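Local coordinates for glutamic acid/alanine-rich protein (Trypanosoma congolense, PDB 2Y44) that probably helps form the parasite's surface coat, exposing an elongated, helix-rich ectodomain outside the cell, at residues Ala74-Val77 with Val78-Arg82; Lys164-Glu167 with Asp168-Arg171. All coordinates share one frame; numbering follows the deposited sequence.

Contact 1: residues Ala74-Val77 with Val78-Arg82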
ATOM      1  N   ALA A  74     -10.801   0.252  13.266  1.00 16.45           N
ATOM      2  CA  ALA A  74     -10.481   1.041  12.077  1.00 15.84           C
ATOM      3  C   ALA A  74      -9.508   2.143  12.406  1.00 17.81           C
ATOM      4  O   ALA A  74      -8.554   2.345  11.648  1.00 18.58           O
ATOM      5  CB  ALA A  74     -11.784   1.622  11.390  1.00 15.73           C
ATOM      6  N   GLU A  75      -9.712   2.828  13.537  1.00 16.94           N
ATOM      7  CA  GLU A  75      -8.839   3.957  13.905  1.00 19.13           C
ATOM      8  C   GLU A  75      -7.403   3.508  14.210  1.00 19.05           C
ATOM      9  O   GLU A  75      -6.442   4.194  13.827  1.00 17.99           O
ATOM     10  CB  GLU A  75      -9.402   4.783  15.071  1.00 18.81           C
ATOM     11  CG  GLU A  75     -10.685   5.562  14.722  1.00 25.89           C
ATOM     12  CD  GLU A  75     -10.491   6.612  13.594  1.00 30.48           C
ATOM     13  OE1 GLU A  75      -9.337   7.000  13.294  1.00 29.61           O
ATOM     14  OE2 GLU A  75     -11.508   7.084  13.046  1.00 32.44           O
ATOM     15  N   THR A  76      -7.274   2.288  14.733  1.00 17.63           N
ATOM     16  CA  THR A  76      -5.962   1.739  15.005  1.00 18.88           C
ATOM     17  C   THR A  76      -5.235   1.521  13.674  1.00 18.61           C
ATOM     18  O   THR A  76      -4.033   1.728  13.556  1.00 18.93           O
ATOM     19  CB  THR A  76      -6.103   0.432  15.794  1.00 19.61           C
ATOM     20  OG1 THR A  76      -6.685   0.747  17.070  1.00 25.12           O
ATOM     21  CG2 THR A  76      -4.730  -0.236  16.011  1.00 22.27           C
ATOM     22  N   VAL A  77      -5.974   1.065  12.665  1.00 17.90           N
ATOM     23  CA  VAL A  77      -5.364   0.822  11.363  1.00 16.34           C
ATOM     24  C   VAL A  77      -4.829   2.105  10.737  1.00 15.44           C
ATOM     25  O   VAL A  77      -3.793   2.082  10.082  1.00 16.74           O
ATOM     26  CB  VAL A  77      -6.298   0.119  10.377  1.00 16.57           C
ATOM     27  CG1 VAL A  77      -5.554  -0.292   9.098  1.00 18.37           C
ATOM     28  CG2 VAL A  77      -6.973  -1.107  11.015  1.00 14.69           C
ATOM     29  N   VAL A  78      -5.506   3.237  10.954  1.00 14.90           N
ATOM     30  CA  VAL A  78      -5.026   4.501  10.394  1.00 15.46           C
ATOM     31  C   VAL A  78      -3.603   4.760  10.904  1.00 15.74           C
ATOM     32  O   VAL A  78      -2.719   5.126  10.141  1.00 16.56           O
ATOM     33  CB  VAL A  78      -5.950   5.676  10.782  1.00 16.47           C
ATOM     34  CG1 VAL A  78      -5.317   7.016  10.384  1.00 18.24           C
ATOM     35  CG2 VAL A  78      -7.297   5.506  10.104  1.00 15.81           C
ATOM     36  N   SER A  79      -3.417   4.573  12.200  1.00 15.69           N
ATOM     37  CA  SER A  79      -2.122   4.807  12.832  1.00 15.74           C
ATOM     38  C   SER A  79      -1.059   3.856  12.243  1.00 16.10           C
ATOM     39  O   SER A  79       0.009   4.293  11.809  1.00 16.76           O
ATOM     40  CB  SER A  79      -2.244   4.617  14.345  1.00 18.74           C
ATOM     41  OG  SER A  79      -0.976   4.647  14.972  1.00 28.71           O
ATOM     42  N   ASP A  80      -1.423   2.584  12.105  1.00 14.94           N
ATOM     43  CA  ASP A  80      -0.516   1.569  11.549  1.00 15.84           C
ATOM     44  C   ASP A  80      -0.188   1.862  10.068  1.00 14.89           C
ATOM     45  O   ASP A  80       0.958   1.769   9.640  1.00 17.06           O
ATOM     46  CB  ASP A  80      -1.186   0.177  11.637  1.00 14.42           C
ATOM     47  CG  ASP A  80      -1.147  -0.439  13.035  1.00 20.15           C
ATOM     48  OD1 ASP A  80      -0.386   0.013  13.915  1.00 22.64           O
ATOM     49  OD2 ASP A  80      -1.931  -1.387  13.259  1.00 20.71           O
ATOM     50  N   ALA A  81      -1.213   2.196   9.286  1.00 14.27           N
ATOM     51  CA  ALA A  81      -1.044   2.496   7.871  1.00 14.59           C
ATOM     52  C   ALA A  81      -0.046   3.651   7.635  1.00 15.92           C
ATOM     53  O   ALA A  81       0.834   3.546   6.758  1.00 14.04           O
ATOM     54  CB  ALA A  81      -2.398   2.777   7.231  1.00 16.21           C
ATOM     55  N   ARG A  82      -0.172   4.741   8.411  1.00 15.95           N
ATOM     56  CA  ARG A  82       0.701   5.919   8.230  1.00 15.96           C
ATOM     57  C   ARG A  82       2.157   5.534   8.530  1.00 15.79           C
ATOM     58  O   ARG A  82       3.099   5.973   7.852  1.00 15.38           O
ATOM     59  CB  ARG A  82       0.266   7.049   9.180  1.00 16.39           C
ATOM     60  CG  ARG A  82      -0.984   7.745   8.679  1.00 19.52           C
ATOM     61  CD  ARG A  82      -1.617   8.571   9.778  1.00 21.09           C
ATOM     62  NE  ARG A  82      -2.620   9.458   9.191  1.00 25.84           N
ATOM     63  CZ  ARG A  82      -3.585  10.065   9.869  1.00 27.11           C
ATOM     64  NH1 ARG A  82      -3.674   9.939  11.186  1.00 29.59           N
ATOM     65  NH2 ARG A  82      -4.466  10.808   9.212  1.00 29.18           N
TER
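Val77 and Ala81 meet one turn apart on helix 57-107, where the Ala81 amide gives the shortest backbone hydrogen bond of this contact, N to O of Val77 at 2.7 Å, and the methyl CB of Ala81 lies 3.2 Å from that same oxygen. The other i to i+4 bonds are longer: Asp80 N reaches Thr76 O at 3.1 Å, Val78 N reaches Ala74 O at 3.3 Å, and the bond from Ser79 N to Glu75 O is weak. Val78 N also has a weak bond to Glu75 O, so this amide is shared between two carbonyls. The close-packed side is built from the small aliphatic groups of Ala74, Val77, Val78 and Ala81. Val78 turns CG2 back along the helix beside its own backbone N, which sets this methyl 3.7 Å from Ala74 O. The exposed side is looser and polar, and Val78 lies at the border: its CG1, anti to the backbone N (chi1 171°), sits over the rim of one face of the exposed Arg82 guanidinium. Glu75 bends at chi2 (-62°) and runs alongside Val78, its OE1 4.1 Å from Val78 CG2; OE2 makes a weak hydrogen bond to Ser37. Thr76 and Asp80 also run side by side, touching only lightly where CG2 of Thr76 comes 4.1 Å from OD2 of Asp80. The Thr76 hydroxyl turns back along the helix instead, bonded to the carbonyl of Gln72. The stretch belongs to a long helical bundle and is gripped by two other helices: Ala74 and Val78 rest on Ala33 of helix 18-53, with Val29 also under Val78, whereas Val77 packs on Thr172 and Ala173 of helix 149-183 and Ala81 on Asp169 of that helix.

Contact 2: residues Lys164-Glu167 with Asp168-Arg171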
ATOM      1  N   LYS A 164       2.896  -5.431   1.077  1.00 19.93           N
ATOM      2  CA  LYS A 164       1.925  -6.383   1.643  1.00 19.77           C
ATOM      3  C   LYS A 164       1.306  -5.858   2.960  1.00 19.81           C
ATOM      4  O   LYS A 164       0.105  -6.084   3.235  1.00 18.63           O
ATOM      5  CB  LYS A 164       2.580  -7.746   1.915  1.00 19.15           C
ATOM      6  CG  LYS A 164       2.764  -8.578   0.656  1.00 24.49           C
ATOM      7  CD  LYS A 164       3.377  -9.910   1.001  1.00 27.82           C
ATOM      8  CE  LYS A 164       3.317 -10.859  -0.194  1.00 31.93           C
ATOM      9  NZ  LYS A 164       4.122 -12.096   0.028  1.00 33.04           N
ATOM     10  N   SER A 165       2.129  -5.214   3.783  1.00 15.16           N
ATOM     11  CA  SER A 165       1.633  -4.638   5.063  1.00 17.53           C
ATOM     12  C   SER A 165       0.560  -3.633   4.759  1.00 16.28           C
ATOM     13  O   SER A 165      -0.463  -3.606   5.443  1.00 17.04           O
ATOM     14  CB  SER A 165       2.727  -3.972   5.896  1.00 18.31           C
ATOM     15  OG  SER A 165       3.595  -4.933   6.458  1.00 24.89           O
ATOM     16  N   LEU A 166       0.816  -2.749   3.779  1.00 14.39           N
ATOM     17  CA  LEU A 166      -0.172  -1.690   3.496  1.00 14.32           C
ATOM     18  C   LEU A 166      -1.425  -2.301   2.878  1.00 15.18           C
ATOM     19  O   LEU A 166      -2.548  -1.874   3.165  1.00 15.17           O
ATOM     20  CB  LEU A 166       0.409  -0.668   2.508  1.00 15.44           C
ATOM     21  CG  LEU A 166       1.361   0.298   3.183  1.00 16.53           C
ATOM     22  CD1 LEU A 166       2.263   0.965   2.132  1.00 17.76           C
ATOM     23  CD2 LEU A 166       0.540   1.340   4.008  1.00 17.44           C
ATOM     24  N   GLU A 167      -1.241  -3.356   2.082  1.00 15.70           N
ATOM     25  CA  GLU A 167      -2.388  -4.063   1.478  1.00 17.48           C
ATOM     26  C   GLU A 167      -3.202  -4.725   2.574  1.00 16.02           C
ATOM     27  O   GLU A 167      -4.427  -4.678   2.537  1.00 18.64           O
ATOM     28  CB  GLU A 167      -1.936  -5.101   0.434  1.00 19.66           C
ATOM     29  CG  GLU A 167      -1.468  -4.470  -0.877  1.00 17.06           C
ATOM     30  CD  GLU A 167      -0.564  -5.395  -1.688  1.00 19.62           C
ATOM     31  OE1 GLU A 167      -0.267  -6.522  -1.223  1.00 18.02           O
ATOM     32  OE2 GLU A 167      -0.147  -4.970  -2.788  1.00 19.90           O
ATOM     33  N   ASP A 168      -2.526  -5.272   3.581  1.00 16.56           N
ATOM     34  CA  ASP A 168      -3.250  -5.870   4.722  1.00 16.64           C
ATOM     35  C   ASP A 168      -3.944  -4.770   5.504  1.00 14.93           C
ATOM     36  O   ASP A 168      -5.089  -4.904   5.919  1.00 17.09           O
ATOM     37  CB  ASP A 168      -2.328  -6.628   5.659  1.00 17.77           C
ATOM     38  CG  ASP A 168      -3.096  -7.429   6.710  1.00 25.79           C
ATOM     39  OD1 ASP A 168      -3.939  -8.277   6.328  1.00 33.17           O
ATOM     40  OD2 ASP A 168      -2.907  -7.168   7.913  1.00 32.50           O
ATOM     41  N   ASP A 169      -3.263  -3.646   5.682  1.00 14.14           N
ATOM     42  CA  ASP A 169      -3.912  -2.517   6.346  1.00 14.25           C
ATOM     43  C   ASP A 169      -5.235  -2.119   5.656  1.00 14.23           C
ATOM     44  O   ASP A 169      -6.272  -1.955   6.335  1.00 16.24           O
ATOM     45  CB  ASP A 169      -2.987  -1.310   6.322  1.00 13.48           C
ATOM     46  CG  ASP A 169      -1.788  -1.465   7.183  1.00 17.72           C
ATOM     47  OD1 ASP A 169      -1.789  -2.304   8.113  1.00 20.44           O
ATOM     48  OD2 ASP A 169      -0.886  -0.654   6.960  1.00 17.97           O
ATOM     49  N   VAL A 170      -5.208  -1.973   4.327  1.00 13.88           N
ATOM     50  CA  VAL A 170      -6.401  -1.660   3.543  1.00 14.47           C
ATOM     51  C   VAL A 170      -7.534  -2.674   3.803  1.00 14.90           C
ATOM     52  O   VAL A 170      -8.631  -2.278   4.217  1.00 13.24           O
ATOM     53  CB  VAL A 170      -6.089  -1.505   2.025  1.00 14.13           C
ATOM     54  CG1 VAL A 170      -7.364  -1.416   1.191  1.00 15.83           C
ATOM     55  CG2 VAL A 170      -5.193  -0.236   1.808  1.00 14.21           C
ATOM     56  N   ARG A 171      -7.207  -3.965   3.718  1.00 17.03           N
ATOM     57  CA  ARG A 171      -8.193  -4.998   4.001  1.00 16.84           C
ATOM     58  C   ARG A 171      -8.763  -4.891   5.432  1.00 16.57           C
ATOM     59  O   ARG A 171      -9.992  -5.042   5.646  1.00 15.90           O
ATOM     60  CB  ARG A 171      -7.597  -6.400   3.762  1.00 16.12           C
ATOM     61  CG  ARG A 171      -7.367  -6.701   2.268  1.00 19.07           C
ATOM     62  CD  ARG A 171      -6.991  -8.181   2.040  1.00 20.53           C
ATOM     63  NE  ARG A 171      -5.896  -8.632   2.886  1.00 24.27           N
ATOM     64  CZ  ARG A 171      -4.605  -8.602   2.559  1.00 23.42           C
ATOM     65  NH1 ARG A 171      -4.206  -8.157   1.363  1.00 18.52           N
ATOM     66  NH2 ARG A 171      -3.710  -9.066   3.431  1.00 25.99           N
TER
HETATM   67  O   HOH W   1      -1.394  -8.651   0.113  1.00 25.65           O
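Four consecutive i to i+4 hydrogen bonds, from Asp168 N to Lys164 O through Arg171 N to Glu167 O, run through this turn of helix 149-183, with N-to-O distances of 2.8 to 3.1 Å. The helix is part of the long helical bundle of the ectodomain, with Arg171, Glu167 and Asp168 on a solvent-facing side and Leu166 and Asp169 on a buried one. On the solvent-facing side Arg171 folds back over the preceding turn. Its chain bends at chi3 (-51°), laying one guanidinium face above Glu167 O and the CA of Asp168, both toward the rim of the group. NH2 makes a salt bridge with OD1 of Asp168 at 3.0 Å, although the hydrogen bond within it is weak. With CG anti to the backbone N (chi1 -171°), the Asp168 carboxylate swings toward the Arg171 guanidinium. Glu167 and Arg171 are not in direct charge contact: OE1 lies 5.0 Å from NH1, and a water spans the interval. OE1 is also hydrogen-bonded to Ser131, so the carboxylate ties the helix to a residue at the start of helix 131-144. On the buried side, the side chains of Leu166 and Asp169 pass each other at a slant, with CD2 of the leucine 3.8 Å from OD2 of the aspartate. This oxygen is hydrogen-bonded to ND1 of His84 on helix 57-107, giving the buried carboxylate a polar partner that may help stabilise its negative charge. Leu166 packs on His84 and Leu88 of the same helix and on Ser22 and Ala25 of helix 18-53; Val170 joins it on Ala25. The bridging water sits in the plane of the Arg171 guanidinium, at its edge, donating to Glu167 OE1 at 2.8 Å and accepting from Arg171 NH1 at 3.1 Å.

Overall arrangement
Contacts 1 and 2 are single-helix stretches on neighbouring helices, 57-107 and 149-183, with centres about 11 Å apart, and they touch directly inside the bundle. Asp169 is common to the closest approaches: its OD2 lies 3.3 Å from Ala81 CA, and its backbone O lies 3.3 Å from Val77 CG1. At a slightly longer distance, CD2 of Leu166 lies 3.5 Å from Ala81 O. The small Ala81 thus faces a leucine and an aspartate of the partner helix. Helix 18-53 meets both contacts as well, so three helices converge here. The centre of contact 2 is about 6 Å from the centre of the chain, that of contact 1 about 13 Å.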